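Local coordinates for NolR (Sinorhizobium fredii, PDB 4OMZ), which probably acts as a DNA-binding transcription factor of the ArsR family that regulates nodulation and symbiosis genes in a rhizobial bacterium, at residues Ile34-Ser37 / Leu38-Glu42. Numbering follows the deposited sequence.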
loop_
_atom_site.group_PDB
_atom_site.type_symbol
_atom_site.label_atom_id
_atom_site.label_comp_id
_atom_site.label_asym_id
_atom_site.label_seq_id
_atom_site.Cartn_x
_atom_site.Cartn_y
_atom_site.Cartn_z
ATOM N N ILE A 34 -12.571 -3.476 -4.636
ATOM C CA ILE A 34 -13.648 -2.914 -3.832
ATOM C C ILE A 34 -13.564 -1.386 -3.773
ATOM O O ILE A 34 -14.550 -0.704 -4.019
ATOM C CB ILE A 34 -13.631 -3.472 -2.397
ATOM C CG1 ILE A 34 -13.994 -4.959 -2.397
ATOM C CG2 ILE A 34 -14.582 -2.683 -1.506
ATOM C CD1 ILE A 34 -13.596 -5.687 -1.128
ATOM N N LEU A 35 -12.392 -0.852 -3.442
ATOM C CA LEU A 35 -12.227 0.596 -3.327
ATOM C C LEU A 35 -12.392 1.298 -4.669
ATOM O O LEU A 35 -12.903 2.412 -4.727
ATOM C CB LEU A 35 -10.859 0.945 -2.728
ATOM C CG LEU A 35 -10.739 0.798 -1.212
ATOM C CD1 LEU A 35 -9.295 0.871 -0.781
ATOM C CD2 LEU A 35 -11.561 1.860 -0.508
ATOM N N ASP A 36 -11.958 0.647 -5.744
ATOM C CA ASP A 36 -12.152 1.191 -7.085
ATOM C C ASP A 36 -13.652 1.345 -7.347
ATOM O O ASP A 36 -14.168 2.449 -7.630
ATOM C CB ASP A 36 -11.503 0.278 -8.126
ATOM C CG ASP A 36 -11.064 1.026 -9.369
ATOM O OD1 ASP A 36 -10.202 1.921 -9.247
ATOM O OD2 ASP A 36 -11.571 0.714 -10.467
ATOM N N SER A 37 -14.363 0.240 -7.154
ATOM C CA SER A 37 -15.795 0.218 -7.381
ATOM C C SER A 37 -16.535 1.232 -6.502
ATOM O O SER A 37 -17.398 1.962 -6.982
ATOM C CB SER A 37 -16.326 -1.191 -7.135
ATOM O OG SER A 37 -15.564 -2.145 -7.848
ATOM N N LEU A 38 -16.176 1.290 -5.225
ATOM C CA LEU A 38 -16.824 2.187 -4.274
ATOM C C LEU A 38 -16.477 3.647 -4.531
ATOM O O LEU A 38 -17.235 4.542 -4.153
ATOM C CB LEU A 38 -16.442 1.807 -2.846
ATOM C CG LEU A 38 -17.052 0.499 -2.346
ATOM C CD1 LEU A 38 -16.821 0.331 -0.853
ATOM C CD2 LEU A 38 -18.538 0.480 -2.665
ATOM N N VAL A 39 -15.331 3.896 -5.153
ATOM C CA VAL A 39 -15.004 5.267 -5.521
ATOM C C VAL A 39 -15.880 5.696 -6.688
ATOM O O VAL A 39 -16.301 6.852 -6.754
ATOM C CB VAL A 39 -13.510 5.435 -5.897
ATOM C CG1 VAL A 39 -13.315 6.602 -6.851
ATOM C CG2 VAL A 39 -12.672 5.635 -4.650
ATOM N N LYS A 40 -16.236 4.769 -7.575
ATOM C CA LYS A 40 -16.949 5.262 -8.754
ATOM C C LYS A 40 -18.464 5.055 -8.676
ATOM O O LYS A 40 -19.194 5.551 -9.537
ATOM C CB LYS A 40 -16.424 4.619 -10.044
ATOM C CG LYS A 40 -15.079 3.947 -9.933
ATOM C CD LYS A 40 -13.947 4.956 -9.997
ATOM C CE LYS A 40 -12.636 4.316 -10.426
ATOM N NZ LYS A 40 -12.596 4.068 -11.897
ATOM N N GLU A 41 -18.943 4.370 -7.638
ATOM C CA GLU A 41 -20.384 4.195 -7.460
ATOM C C GLU A 41 -20.795 3.695 -6.064
ATOM O O GLU A 41 -20.006 3.049 -5.374
ATOM C CB GLU A 41 -20.861 3.240 -8.562
ATOM C CG GLU A 41 -19.951 2.022 -8.684
ATOM C CD GLU A 41 -20.238 1.133 -9.885
ATOM O OE1 GLU A 41 -21.387 1.108 -10.378
ATOM O OE2 GLU A 41 -19.285 0.451 -10.331
ATOM N N GLU A 42 -22.032 3.991 -5.663
ATOM C CA GLU A 42 -22.661 3.368 -4.491
ATOM C C GLU A 42 -23.132 1.948 -4.760
ATOM O O GLU A 42 -23.677 1.662 -5.825
ATOM C CB GLU A 42 -23.875 4.161 -4.002
ATOM C CG GLU A 42 -23.627 5.472 -3.311
ATOM C CD GLU A 42 -24.892 5.977 -2.624
ATOM O OE1 GLU A 42 -25.900 6.215 -3.328
ATOM O OE2 GLU A 42 -24.884 6.128 -1.380
#
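The flat carboxylate of Asp36 receives Lys40 over one face: CE of the lysine sits above that plane, 3.6 Å from OD1 of Asp36, and the ammonium group follows it on the same side. With NZ of Lys40 3.8 Å from OD2 of Asp36, the salt bridge, which spans one helical turn (i to i+4), is long, a loose electrostatic pairing. CG of Asp36 stands opposite the backbone N (chi1 -152°), beside the carbonyl carbon, which turns the carboxylate toward the later helical turn. Were Asp36 replaced by an alanine, the Lys40 ammonium would probably lose this anionic neighbour and its chain would be freer to turn. Ile34 and Leu38 form an apolar strip on the buried side, running side by side with CG2 of Ile34 3.8 Å from CD1 of Leu38. Along the backbone, Leu38 N donates to Ile34 O at 2.8 Å. Next in order, Val39 N reaches Leu35 O at 2.9 Å. The last turn is looser: Ser37 O takes weak bonds from both Lys40 N and Glu41 N, and Glu41 is the first residue to leave helical angles. Its carboxylate pairs with Lys51, whereas Ser37 OG bonds back to Leu33 O. The C-terminal end of helix 29-40 thus packs through Ile34 and Leu38 on Leu48 of helix 45-51 and, through Ile34 and Leu35, on helix 56-68, where Ile34 meets Leu59, His62 and Leu66; these two helices are consistent with the helix-turn-helix of the ArsR-type winged-helix fold.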